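Local atomic coordinates of endoglucanase A (PDB entry 6Q1I), a protein that hydrolyses internal beta-1,4-glucosidic linkages in barley beta-glucan, lichenan and carboxymethylcellulose, and also attacks xylan, through its family 5 glycoside hydrolase domain. Residues Arg12-Ile17 / Ser201-Met206; Phe155-Gln160 / Glu190-Thr195; Asn251-Ser256 / Tyr260-Glu265. All coordinates share one frame; numbering follows the deposited sequence.

From the N terminus, the chain first enters contact 1, where helix 14-20 meets the start of barrel strand 204-208 and closes a loop of 183 residues. Contact 2 lies within that span: strand 153-156 runs out towards Gln-160, and the chain returns along helix 175-194 to pack beside the strand. The two contacts touch, since strands 153-156 and 204-208 are neighbours in the eight-stranded parallel barrel, and Met-205 N lies 2.7 Å from Phe-155 O. Contact 3 follows in series on the far side of the chain's centre from contact 2, a local closure at the start of helix 256-275, with its centre about 30 Å from that of contact 1.

Contact 1: Arg12-Ile17 / Ser201-Met206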
ATOM      1  N   ARG A  12      -2.110 -20.532  -1.280  1.00 17.08           N
ATOM      2  CA  ARG A  12      -2.333 -20.489   0.159  1.00 16.61           C
ATOM      3  C   ARG A  12      -3.508 -19.575   0.481  1.00 17.13           C
ATOM      4  O   ARG A  12      -3.825 -18.645  -0.266  1.00 20.19           O
ATOM      5  CB  ARG A  12      -1.088 -19.959   0.873  1.00 17.65           C
ATOM      6  CG  ARG A  12       0.006 -20.998   1.108  1.00 18.57           C
ATOM      7  CD  ARG A  12       1.277 -20.343   1.594  1.00 20.58           C
ATOM      8  NE  ARG A  12       1.890 -19.541   0.545  1.00 18.98           N
ATOM      9  CZ  ARG A  12       3.016 -18.850   0.685  1.00 21.77           C
ATOM     10  NH1 ARG A  12       3.662 -18.846   1.843  1.00 23.42           N
ATOM     11  NH2 ARG A  12       3.493 -18.156  -0.335  1.00 22.18           N
ATOM     12  N   SER A  13      -4.158 -19.841   1.606  1.00 16.37           N
ATOM     13  CA  SER A  13      -5.192 -18.935   2.073  1.00 15.49           C
ATOM     14  C   SER A  13      -4.589 -17.577   2.424  1.00 13.37           C
ATOM     15  O   SER A  13      -3.406 -17.451   2.748  1.00 13.30           O
ATOM     16  CB  SER A  13      -5.861 -19.493   3.318  1.00 16.52           C
ATOM     17  OG  SER A  13      -4.972 -19.422   4.410  1.00 17.83           O
ATOM     18  N   ALA A  14      -5.431 -16.549   2.380  1.00 12.27           N
ATOM     19  CA  ALA A  14      -4.957 -15.218   2.726  1.00 13.09           C
ATOM     20  C   ALA A  14      -4.393 -15.203   4.135  1.00 13.10           C
ATOM     21  O   ALA A  14      -3.387 -14.539   4.399  1.00 14.16           O
ATOM     22  CB  ALA A  14      -6.095 -14.212   2.588  1.00 14.02           C
ATOM     23  N   SER A  15      -5.021 -15.933   5.057  1.00 13.21           N
ATOM     24  CA  SER A  15      -4.536 -15.937   6.433  0.58 15.11           C
ATOM     25  C   SER A  15      -3.141 -16.542   6.519  1.00 15.38           C
ATOM     26  O   SER A  15      -2.294 -16.059   7.280  1.00 19.65           O
ATOM     27  CB  SER A  15      -5.518 -16.681   7.337  0.58 17.24           C
ATOM     28  OG  SER A  15      -6.752 -15.990   7.400  0.58 20.37           O
ATOM     29  N   GLU A  16      -2.872 -17.589   5.740  1.00 13.20           N
ATOM     30  CA  GLU A  16      -1.542 -18.191   5.741  0.54 13.72           C
ATOM     31  C   GLU A  16      -0.503 -17.229   5.175  1.00 13.94           C
ATOM     32  O   GLU A  16       0.604 -17.099   5.710  1.00 15.52           O
ATOM     33  CB  GLU A  16      -1.554 -19.468   4.896  0.54 14.38           C
ATOM     34  CG  GLU A  16      -2.392 -20.628   5.441  0.54 17.07           C
ATOM     35  CD  GLU A  16      -2.497 -21.796   4.450  0.54 19.76           C
ATOM     36  OE1 GLU A  16      -1.699 -22.747   4.564  0.54 22.41           O
ATOM     37  OE2 GLU A  16      -3.362 -21.763   3.544  0.54 18.66           O
ATOM     38  N   ILE A  17      -0.843 -16.559   4.074  1.00 11.64           N
ATOM     39  CA  ILE A  17       0.111 -15.672   3.416  1.00 11.46           C
ATOM     40  C   ILE A  17       0.504 -14.528   4.343  1.00 10.94           C
ATOM     41  O   ILE A  17       1.686 -14.176   4.458  1.00 10.84           O
ATOM     42  CB  ILE A  17      -0.485 -15.174   2.084  1.00 12.08           C
ATOM     43  CG1 ILE A  17      -0.561 -16.334   1.081  1.00 15.02           C
ATOM     44  CG2 ILE A  17       0.327 -13.998   1.521  1.00 13.54           C
ATOM     45  CD1 ILE A  17      -1.472 -16.085  -0.107  1.00 16.91           C
ATOM     46  N   SER A 201      -8.496 -17.832  -6.199  1.00 13.32           N
ATOM     47  CA  SER A 201      -8.096 -17.957  -4.806  0.59 13.83           C
ATOM     48  C   SER A 201      -6.995 -17.000  -4.372  1.00 13.98           C
ATOM     49  O   SER A 201      -6.651 -16.983  -3.186  1.00 15.75           O
ATOM     50  CB  SER A 201      -7.624 -19.388  -4.525  0.59 15.88           C
ATOM     51  OG  SER A 201      -8.637 -20.301  -4.890  0.59 17.24           O
ATOM     52  N   ARG A 202      -6.429 -16.216  -5.287  1.00 11.82           N
ATOM     53  CA  ARG A 202      -5.393 -15.256  -4.928  1.00 10.61           C
ATOM     54  C   ARG A 202      -5.860 -14.359  -3.792  1.00 10.29           C
ATOM     55  O   ARG A 202      -6.995 -13.880  -3.782  1.00 10.44           O
ATOM     56  CB  ARG A 202      -5.074 -14.384  -6.147  1.00 11.50           C
ATOM     57  CG  ARG A 202      -3.866 -13.462  -5.948  1.00 12.09           C
ATOM     58  CD  ARG A 202      -3.529 -12.609  -7.175  1.00 12.17           C
ATOM     59  NE  ARG A 202      -3.427 -13.432  -8.369  1.00 11.10           N
ATOM     60  CZ  ARG A 202      -2.420 -14.254  -8.636  1.00 10.08           C
ATOM     61  NH1 ARG A 202      -1.380 -14.347  -7.812  1.00  9.58           N
ATOM     62  NH2 ARG A 202      -2.458 -14.996  -9.729  1.00  9.95           N
ATOM     63  N   ALA A 203      -4.962 -14.091  -2.853  1.00 10.65           N
ATOM     64  CA  ALA A 203      -5.277 -13.152  -1.789  1.00 10.23           C
ATOM     65  C   ALA A 203      -5.519 -11.770  -2.374  1.00  9.33           C
ATOM     66  O   ALA A 203      -4.765 -11.299  -3.237  1.00 10.32           O
ATOM     67  CB  ALA A 203      -4.120 -13.095  -0.795  1.00 11.14           C
ATOM     68  N   VAL A 204      -6.561 -11.106  -1.875  1.00  9.06           N
ATOM     69  CA  VAL A 204      -6.929  -9.769  -2.328  1.00  8.63           C
ATOM     70  C   VAL A 204      -7.094  -8.862  -1.119  1.00  7.96           C
ATOM     71  O   VAL A 204      -7.971  -9.094  -0.278  1.00  9.01           O
ATOM     72  CB  VAL A 204      -8.205  -9.776  -3.189  1.00  9.60           C
ATOM     73  CG1 VAL A 204      -8.582  -8.344  -3.583  1.00  9.64           C
ATOM     74  CG2 VAL A 204      -8.024 -10.640  -4.428  1.00  9.58           C
ATOM     75  N   MET A 205      -6.245  -7.843  -1.029  1.00  7.67           N
ATOM     76  CA  MET A 205      -6.369  -6.766  -0.062  1.00  6.91           C
ATOM     77  C   MET A 205      -7.366  -5.726  -0.557  1.00  7.23           C
ATOM     78  O   MET A 205      -7.466  -5.458  -1.759  1.00  8.16           O
ATOM     79  CB  MET A 205      -5.011  -6.078   0.114  1.00  7.80           C
ATOM     80  CG  MET A 205      -4.007  -6.894   0.887  1.00  7.78           C
ATOM     81  SD  MET A 205      -2.314  -6.262   0.883  1.00  9.17           S
ATOM     82  CE  MET A 205      -2.562  -4.617   1.510  1.00  9.54           C
ATOM     83  N   MET A 206      -8.103  -5.133   0.387  1.00  7.33           N
ATOM     84  CA  MET A 206      -9.010  -4.044   0.053  1.00  7.36           C
ATOM     85  C   MET A 206      -9.094  -3.102   1.238  1.00  6.89           C
ATOM     86  O   MET A 206      -9.096  -3.567   2.389  1.00  7.76           O
ATOM     87  CB  MET A 206     -10.408  -4.534  -0.322  1.00  9.95           C
ATOM     88  CG  MET A 206     -11.052  -5.467   0.676  1.00 11.34           C
ATOM     89  SD  MET A 206     -12.566  -6.214   0.057  1.00 14.16           S
ATOM     90  CE  MET A 206     -12.020  -6.912  -1.443  1.00 12.66           C
TER
HETATM   91  O   HOH W   1      -5.103 -16.299  -0.711  1.00 28.17           O
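Apolar contact between Ala-14, Ile-17 and Ala-203 brings the first turn of helix 14-20 against the approach to strand 204-208. The methyl of Ala-203 meets two groups one helical turn apart: Ala-14 CB lies 4.1 Å from Ala-203 CB, and Ile-17 CD1 reaches the same methyl at 4.1 Å. Ile-17 sets its CG1 branch anti to the carbonyl carbon (chi1 -70°), and the extended end of that branch carries CD1 across to the alanine.

Beside this apolar patch a water joins the two backbones, donating to Arg-12 O at 2.7 Å and to Ser-201 O at 3.0 Å. It thus bridges two acceptors that cannot bond to each other.

The helix start is held by a capping box. Glu-16 N gives its hydrogen to Ser-13 OG (3.1 Å), while Ser-13 N returns a bond to Glu-16 OE2 (2.8 Å), approaching on the anti side, 33° out of the carboxylate plane. Glu-16 OE2 also receives Ser-13 OG on its anti lone pair; in this conformer OE2 takes two donors.

Arg-12 NH1 hydrogen-bonds Tyr-109 OH, NH2 makes a salt bridge with Asp-151, and Ile-17 CG1 lies over one guanidinium face. With Ile-230 packing on both alanines and Ile-154 on Ile-17, the short N-terminal helix plugs the bottom of the (beta/alpha)8 TIM barrel.

Contact 2: Phe155-Gln160 / Glu190-Thr195. Unlike the reference sequence in segment 155-160: Gln-160 (reference Glu).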
ATOM      1  N   PHE A 155      -3.164  -9.001  -4.906  1.00  8.00           N
ATOM      2  CA  PHE A 155      -3.789  -7.820  -5.487  1.00  7.87           C
ATOM      3  C   PHE A 155      -4.371  -6.955  -4.370  1.00  8.24           C
ATOM      4  O   PHE A 155      -4.830  -7.476  -3.352  1.00  9.98           O
ATOM      5  CB  PHE A 155      -4.922  -8.194  -6.449  1.00  8.30           C
ATOM      6  CG  PHE A 155      -4.489  -8.911  -7.705  1.00  9.27           C
ATOM      7  CD1 PHE A 155      -3.213  -8.793  -8.225  1.00 10.26           C
ATOM      8  CD2 PHE A 155      -5.406  -9.687  -8.399  1.00  9.79           C
ATOM      9  CE1 PHE A 155      -2.858  -9.456  -9.396  1.00 10.68           C
ATOM     10  CE2 PHE A 155      -5.060 -10.330  -9.567  1.00 10.85           C
ATOM     11  CZ  PHE A 155      -3.785 -10.224 -10.066  1.00 10.39           C
ATOM     12  N   GLU A 156      -4.374  -5.635  -4.574  1.00  6.94           N
ATOM     13  CA  GLU A 156      -4.993  -4.677  -3.657  1.00  6.82           C
ATOM     14  C   GLU A 156      -5.915  -3.782  -4.479  1.00  6.77           C
ATOM     15  O   GLU A 156      -5.451  -3.075  -5.376  1.00  7.76           O
ATOM     16  CB  GLU A 156      -3.907  -3.872  -2.925  1.00  7.15           C
ATOM     17  CG  GLU A 156      -4.431  -2.712  -2.101  1.00  7.86           C
ATOM     18  CD  GLU A 156      -3.330  -1.791  -1.602  1.00  7.95           C
ATOM     19  OE1 GLU A 156      -2.335  -2.300  -1.052  1.00  9.46           O
ATOM     20  OE2 GLU A 156      -3.450  -0.558  -1.794  1.00  8.99           O
ATOM     21  N   THR A 157      -7.222  -3.826  -4.189  1.00  7.16           N
ATOM     22  CA  THR A 157      -8.216  -3.271  -5.112  1.00  7.17           C
ATOM     23  C   THR A 157      -8.037  -1.771  -5.334  1.00  7.95           C
ATOM     24  O   THR A 157      -8.099  -1.285  -6.473  1.00  8.01           O
ATOM     25  CB  THR A 157      -9.623  -3.534  -4.570  1.00  7.92           C
ATOM     26  OG1 THR A 157      -9.709  -3.035  -3.229  1.00  8.31           O
ATOM     27  CG2 THR A 157      -9.971  -5.035  -4.606  1.00  9.08           C
ATOM     28  N   LEU A 158      -7.887  -1.023  -4.242  1.00  7.71           N
ATOM     29  CA  LEU A 158      -7.850   0.430  -4.221  1.00  7.67           C
ATOM     30  C   LEU A 158      -6.878   0.842  -3.124  1.00  6.67           C
ATOM     31  O   LEU A 158      -6.564   0.052  -2.228  1.00  7.82           O
ATOM     32  CB  LEU A 158      -9.236   1.018  -3.900  1.00  7.77           C
ATOM     33  CG  LEU A 158     -10.341   0.779  -4.928  1.00  8.68           C
ATOM     34  CD1 LEU A 158     -11.687   1.166  -4.342  1.00  9.37           C
ATOM     35  CD2 LEU A 158     -10.069   1.548  -6.202  1.00  9.86           C
ATOM     36  N   ASN A 159      -6.441   2.106  -3.176  1.00  6.99           N
ATOM     37  CA  ASN A 159      -5.428   2.622  -2.261  1.00  6.59           C
ATOM     38  C   ASN A 159      -6.052   3.327  -1.061  1.00  6.79           C
ATOM     39  O   ASN A 159      -6.212   2.723   0.003  1.00  7.20           O
ATOM     40  CB  ASN A 159      -4.488   3.551  -3.034  1.00  7.08           C
ATOM     41  CG  ASN A 159      -3.448   4.171  -2.156  1.00  6.16           C
ATOM     42  OD1 ASN A 159      -2.886   3.505  -1.282  1.00  7.07           O
ATOM     43  ND2 ASN A 159      -3.179   5.452  -2.374  1.00  7.96           N
ATOM     44  N   GLN A 160      -6.391   4.605  -1.212  1.00  6.94           N
ATOM     45  CA  GLN A 160      -6.993   5.409  -0.147  1.00  6.81           C
ATOM     46  C   GLN A 160      -8.272   6.053  -0.661  1.00  7.43           C
ATOM     47  O   GLN A 160      -8.417   7.280  -0.669  1.00  8.10           O
ATOM     48  CB  GLN A 160      -6.006   6.464   0.351  1.00  7.27           C
ATOM     49  CG  GLN A 160      -4.775   5.858   1.017  1.00  7.30           C
ATOM     50  CD  GLN A 160      -3.838   6.890   1.604  1.00  8.56           C
ATOM     51  OE1 GLN A 160      -3.934   8.084   1.326  1.00 12.51           O
ATOM     52  NE2 GLN A 160      -2.923   6.429   2.408  1.00  7.05           N
ATOM     53  N   GLU A 190     -14.981  -9.057  -7.575  1.00  9.42           N
ATOM     54  CA  GLU A 190     -15.761  -9.912  -8.465  1.00  9.91           C
ATOM     55  C   GLU A 190     -15.078 -10.037  -9.817  1.00  9.73           C
ATOM     56  O   GLU A 190     -15.012 -11.127 -10.390  1.00 10.91           O
ATOM     57  CB  GLU A 190     -17.174  -9.348  -8.623  1.00 11.50           C
ATOM     58  CG  GLU A 190     -18.191 -10.317  -9.221  1.00 13.39           C
ATOM     59  CD  GLU A 190     -18.194 -10.386 -10.741  1.00 15.33           C
ATOM     60  OE1 GLU A 190     -17.705  -9.451 -11.420  1.00 16.06           O
ATOM     61  OE2 GLU A 190     -18.719 -11.396 -11.253  1.00 16.83           O
ATOM     62  N   SER A 191     -14.548  -8.927 -10.331  1.00  9.86           N
ATOM     63  CA  SER A 191     -13.849  -8.952 -11.612  1.00  9.73           C
ATOM     64  C   SER A 191     -12.577  -9.791 -11.548  1.00 10.01           C
ATOM     65  O   SER A 191     -12.267 -10.520 -12.498  1.00 11.49           O
ATOM     66  CB  SER A 191     -13.555  -7.528 -12.070  1.00 11.60           C
ATOM     67  OG  SER A 191     -14.762  -6.830 -12.330  1.00 12.33           O
ATOM     68  N   ILE A 192     -11.832  -9.702 -10.443  1.00  9.59           N
ATOM     69  CA  ILE A 192     -10.639 -10.532 -10.273  1.00  9.19           C
ATOM     70  C   ILE A 192     -11.025 -12.008 -10.307  1.00  9.70           C
ATOM     71  O   ILE A 192     -10.464 -12.805 -11.067  1.00 11.07           O
ATOM     72  CB  ILE A 192      -9.920 -10.165  -8.956  1.00  9.29           C
ATOM     73  CG1 ILE A 192      -9.311  -8.756  -9.020  1.00  9.11           C
ATOM     74  CG2 ILE A 192      -8.871 -11.203  -8.611  1.00  9.88           C
ATOM     75  CD1 ILE A 192      -8.956  -8.172  -7.659  1.00  9.07           C
ATOM     76  N   ARG A 193     -12.014 -12.385  -9.496  1.00 10.28           N
ATOM     77  CA  ARG A 193     -12.393 -13.790  -9.376  1.00 10.79           C
ATOM     78  C   ARG A 193     -12.938 -14.345 -10.687  1.00 11.43           C
ATOM     79  O   ARG A 193     -12.712 -15.511 -11.008  1.00 13.01           O
ATOM     80  CB  ARG A 193     -13.443 -13.960  -8.272  1.00 10.90           C
ATOM     81  CG  ARG A 193     -12.979 -13.583  -6.871  1.00 11.07           C
ATOM     82  CD  ARG A 193     -11.867 -14.498  -6.386  1.00 13.64           C
ATOM     83  NE  ARG A 193     -11.446 -14.203  -5.020  1.00 12.46           N
ATOM     84  CZ  ARG A 193     -10.183 -14.031  -4.627  1.00 11.42           C
ATOM     85  NH1 ARG A 193      -9.171 -14.109  -5.480  1.00 11.45           N
ATOM     86  NH2 ARG A 193      -9.933 -13.772  -3.357  1.00 11.81           N
ATOM     87  N   LYS A 194     -13.661 -13.524 -11.449  1.00 11.52           N
ATOM     88  CA  LYS A 194     -14.270 -13.970 -12.697  1.00 12.23           C
ATOM     89  C   LYS A 194     -13.236 -14.405 -13.730  1.00 12.58           C
ATOM     90  O   LYS A 194     -13.562 -15.202 -14.614  1.00 15.81           O
ATOM     91  CB  LYS A 194     -15.125 -12.831 -13.255  1.00 13.82           C
ATOM     92  CG  LYS A 194     -15.990 -13.184 -14.445  1.00 17.48           C
ATOM     93  CD  LYS A 194     -16.759 -11.947 -14.888  1.00 20.11           C
ATOM     94  CE  LYS A 194     -17.790 -12.269 -15.947  1.00 24.03           C
ATOM     95  NZ  LYS A 194     -18.564 -11.052 -16.295  1.00 27.05           N
ATOM     96  N   THR A 195     -11.994 -13.918 -13.644  1.00 12.26           N
ATOM     97  CA  THR A 195     -10.971 -14.324 -14.607  1.00 12.52           C
ATOM     98  C   THR A 195     -10.474 -15.749 -14.384  1.00 14.46           C
ATOM     99  O   THR A 195      -9.815 -16.295 -15.270  1.00 16.10           O
ATOM    100  CB  THR A 195      -9.782 -13.350 -14.626  1.00 11.84           C
ATOM    101  OG1 THR A 195      -9.074 -13.390 -13.381  1.00 12.32           O
ATOM    102  CG2 THR A 195     -10.251 -11.930 -14.925  1.00 12.84           C
TER
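Ile-192 packs against Phe-155 in the layer between the barrel strands and the outer helices of a TIM barrel, with helix 175-194 lying outside strand 153-156. The CB of Ile-192 points from the helix toward the strand and splits into two branches, both of which come to the same corner of the phenylalanine ring. Chi1 of -68° sets CG1 anti to the carbonyl carbon and leaves the CG2 methyl anti to the backbone N. This methyl lies in the ring plane at its edge, 3.8 Å from Phe-155 CD2 and 4.0 Å from Phe-155 CE2. The other branch starts at CG1, 4.1 Å from Phe-155 CD2, and ends at CD1, 3.9 Å from that same carbon; this arm stands off the ring plane. Its tip also comes near the strand's continuation, with Ile-192 CD1 4.5 Å from Thr-157 CG2.

The two side chains run past each other in opposite directions. Trp-139 and Ser-143 of helix 128-145 add to the packing around Ile-192. Beyond the strand the chain runs on to Gln-160, which replaces the reference glutamate assigned by similarity as proton donor; it lies well away from this packing.

At the other end of Ile-192, its carbonyl O takes two bonds from one residue: Thr-195 N donates at 3.2 Å, and Thr-195 OG1 at 2.8 Å, lying in the carbonyl plane with a C=O...OG1 angle of 152°.

Contact 3: Asn251-Ser256 / Tyr260-Glu265; sequences NTWGSS and YSLDVE
Ser-256 O accepts from Tyr-260 N at 2.9 Å, an i to i+4 backbone bond of the opening turn of helix 256-275. The bond is nearly straight, with an N-H...O angle of 165°. The same turn brings Tyr-260 CB to 3.4 Å from Ser-256 O. From there the side chain leads away: CG is anti to the backbone N (chi1 174°), and one face of the ring lies over the following turn, with Val-264 CG2 3.5 Å above the plane and offset toward the rim.

The start of this turn is secured at the N-cap, where Ser-255 OG accepts from Asp-258 N. Asp-258 in turn uses OD2 to accept from Gly-254 N, binding the loop to the helix from the other direction.

Further back in the loop, Trp-253 provides the apolar part of the contact. Its side chain swings toward the helix, and the benzo side of the indole brings CZ2 to 4.2 Å from Leu-262 CD2. The methyl approaches the ring system obliquely. Phe-241 meets the same indole with ring planes about 55° apart.

The loop and the helix both pack on helix 293-309, Trp-253 on Leu-299 and Leu-262 on Tyr-303, while the loop from helix 239-242 arrives at the same corner, in the helical layer outside strands 229-234 and 280-285.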
ATOM      1  N   ASN A 251       8.840  15.674  17.456  1.00 16.03           N
ATOM      2  CA  ASN A 251      10.043  15.099  16.861  1.00 15.38           C
ATOM      3  C   ASN A 251      10.755  14.084  17.750  1.00 15.04           C
ATOM      4  O   ASN A 251      11.858  13.648  17.402  1.00 15.19           O
ATOM      5  CB  ASN A 251      11.022  16.180  16.384  1.00 16.82           C
ATOM      6  CG  ASN A 251      11.598  16.996  17.519  1.00 20.06           C
ATOM      7  OD1 ASN A 251      11.319  16.744  18.688  1.00 22.84           O
ATOM      8  ND2 ASN A 251      12.421  17.980  17.177  1.00 23.18           N
ATOM      9  N   THR A 252      10.142  13.667  18.854  1.00 15.18           N
ATOM     10  CA  THR A 252      10.687  12.625  19.707  1.00 15.83           C
ATOM     11  C   THR A 252       9.645  11.531  19.895  1.00 14.18           C
ATOM     12  O   THR A 252       8.439  11.783  19.837  1.00 15.35           O
ATOM     13  CB  THR A 252      11.096  13.188  21.077  1.00 19.90           C
ATOM     14  OG1 THR A 252       9.967  13.828  21.677  1.00 23.47           O
ATOM     15  CG2 THR A 252      12.231  14.196  20.939  1.00 21.56           C
ATOM     16  N   TRP A 253      10.128  10.312  20.126  1.00 13.29           N
ATOM     17  CA  TRP A 253       9.267   9.157  20.330  1.00 13.15           C
ATOM     18  C   TRP A 253       9.997   8.136  21.192  1.00 14.66           C
ATOM     19  O   TRP A 253      11.204   7.927  21.026  1.00 16.84           O
ATOM     20  CB  TRP A 253       8.897   8.490  18.996  1.00 13.58           C
ATOM     21  CG  TRP A 253       7.788   7.486  19.157  1.00 12.17           C
ATOM     22  CD1 TRP A 253       6.460   7.725  19.006  1.00 11.81           C
ATOM     23  CD2 TRP A 253       7.910   6.107  19.537  1.00 11.90           C
ATOM     24  NE1 TRP A 253       5.740   6.587  19.258  1.00 11.89           N
ATOM     25  CE2 TRP A 253       6.605   5.576  19.580  1.00 11.64           C
ATOM     26  CE3 TRP A 253       8.989   5.271  19.836  1.00 12.99           C
ATOM     27  CZ2 TRP A 253       6.349   4.248  19.919  1.00 12.79           C
ATOM     28  CZ3 TRP A 253       8.735   3.954  20.164  1.00 13.18           C
ATOM     29  CH2 TRP A 253       7.426   3.455  20.211  1.00 13.13           C
ATOM     30  N   GLY A 254       9.257   7.499  22.106  1.00 15.60           N
ATOM     31  CA  GLY A 254       9.806   6.395  22.872  1.00 18.16           C
ATOM     32  C   GLY A 254       9.377   6.263  24.323  1.00 18.70           C
ATOM     33  O   GLY A 254       9.896   5.395  25.024  1.00 20.14           O
ATOM     34  N   SER A 255       8.440   7.086  24.790  1.00 18.16           N
ATOM     35  CA  SER A 255       7.985   6.996  26.169  1.00 19.30           C
ATOM     36  C   SER A 255       7.084   5.779  26.372  1.00 18.63           C
ATOM     37  O   SER A 255       6.631   5.133  25.419  1.00 17.60           O
ATOM     38  CB  SER A 255       7.195   8.246  26.547  1.00 18.84           C
ATOM     39  OG  SER A 255       5.964   8.291  25.850  1.00 18.82           O
ATOM     40  N   SER A 256       6.812   5.482  27.646  1.00 21.19           N
ATOM     41  CA  SER A 256       5.856   4.432  27.977  1.00 21.52           C
ATOM     42  C   SER A 256       4.494   4.719  27.363  1.00 19.80           C
ATOM     43  O   SER A 256       3.833   3.809  26.848  1.00 20.02           O
ATOM     44  CB  SER A 256       5.733   4.304  29.499  1.00 25.77           C
ATOM     45  OG  SER A 256       6.931   3.804  30.054  1.00 32.52           O
ATOM     46  N   TYR A 260       2.452   2.403  24.733  1.00 14.59           N
ATOM     47  CA  TYR A 260       1.104   1.949  25.049  1.00 14.31           C
ATOM     48  C   TYR A 260       0.119   2.365  23.966  1.00 13.94           C
ATOM     49  O   TYR A 260      -0.725   1.570  23.538  1.00 12.85           O
ATOM     50  CB  TYR A 260       0.675   2.524  26.399  1.00 17.32           C
ATOM     51  CG  TYR A 260      -0.764   2.227  26.746  1.00 18.77           C
ATOM     52  CD1 TYR A 260      -1.125   1.008  27.290  1.00 20.67           C
ATOM     53  CD2 TYR A 260      -1.765   3.167  26.521  1.00 20.42           C
ATOM     54  CE1 TYR A 260      -2.443   0.733  27.606  1.00 21.34           C
ATOM     55  CE2 TYR A 260      -3.084   2.899  26.837  1.00 22.05           C
ATOM     56  CZ  TYR A 260      -3.412   1.682  27.382  1.00 22.96           C
ATOM     57  OH  TYR A 260      -4.721   1.399  27.701  1.00 26.65           O
ATOM     58  N   SER A 261       0.211   3.613  23.519  1.00 12.86           N
ATOM     59  CA  SER A 261      -0.708   4.112  22.507  1.00 12.73           C
ATOM     60  C   SER A 261      -0.601   3.300  21.227  1.00 11.16           C
ATOM     61  O   SER A 261      -1.622   2.961  20.609  1.00 11.54           O
ATOM     62  CB  SER A 261      -0.417   5.584  22.225  1.00 15.45           C
ATOM     63  OG  SER A 261      -0.658   6.365  23.373  1.00 18.70           O
ATOM     64  N   LEU A 262       0.624   2.985  20.804  1.00 11.09           N
ATOM     65  CA  LEU A 262       0.778   2.203  19.585  1.00 10.35           C
ATOM     66  C   LEU A 262       0.258   0.786  19.782  1.00 10.58           C
ATOM     67  O   LEU A 262      -0.384   0.224  18.886  1.00 10.89           O
ATOM     68  CB  LEU A 262       2.233   2.227  19.119  1.00 11.62           C
ATOM     69  CG  LEU A 262       2.533   1.579  17.766  1.00 12.04           C
ATOM     70  CD1 LEU A 262       1.685   2.169  16.652  1.00 13.00           C
ATOM     71  CD2 LEU A 262       4.006   1.725  17.438  1.00 13.44           C
ATOM     72  N   ASP A 263       0.513   0.196  20.949  1.00 11.45           N
ATOM     73  CA  ASP A 263       0.012  -1.147  21.226  1.00 12.00           C
ATOM     74  C   ASP A 263      -1.514  -1.198  21.145  1.00 11.01           C
ATOM     75  O   ASP A 263      -2.082  -2.124  20.558  1.00 11.82           O
ATOM     76  CB  ASP A 263       0.488  -1.623  22.603  1.00 14.44           C
ATOM     77  CG  ASP A 263       1.967  -1.974  22.631  1.00 19.60           C
ATOM     78  OD1 ASP A 263       2.542  -2.301  21.573  1.00 21.36           O
ATOM     79  OD2 ASP A 263       2.551  -1.946  23.730  1.00 24.79           O
ATOM     80  N   VAL A 264      -2.198  -0.216  21.746  1.00 11.46           N
ATOM     81  CA  VAL A 264      -3.662  -0.209  21.712  1.00 12.08           C
ATOM     82  C   VAL A 264      -4.169  -0.039  20.284  1.00 11.01           C
ATOM     83  O   VAL A 264      -5.158  -0.662  19.879  1.00 10.84           O
ATOM     84  CB  VAL A 264      -4.207   0.875  22.664  1.00 15.24           C
ATOM     85  CG1 VAL A 264      -5.696   1.091  22.445  1.00 18.79           C
ATOM     86  CG2 VAL A 264      -3.929   0.478  24.114  1.00 17.77           C
ATOM     87  N   GLU A 265      -3.504   0.813  19.504  1.00 10.23           N
ATOM     88  CA  GLU A 265      -3.891   1.005  18.107  1.00  9.24           C
ATOM     89  C   GLU A 265      -3.752  -0.295  17.317  1.00  9.25           C
ATOM     90  O   GLU A 265      -4.671  -0.699  16.587  1.00  9.60           O
ATOM     91  CB  GLU A 265      -3.031   2.118  17.504  1.00 10.55           C
ATOM     92  CG  GLU A 265      -3.259   2.353  16.023  1.00 10.50           C
ATOM     93  CD  GLU A 265      -2.395   3.471  15.454  1.00 11.80           C
ATOM     94  OE1 GLU A 265      -1.768   4.215  16.241  1.00 14.40           O
ATOM     95  OE2 GLU A 265      -2.318   3.583  14.214  1.00 13.70           O
TER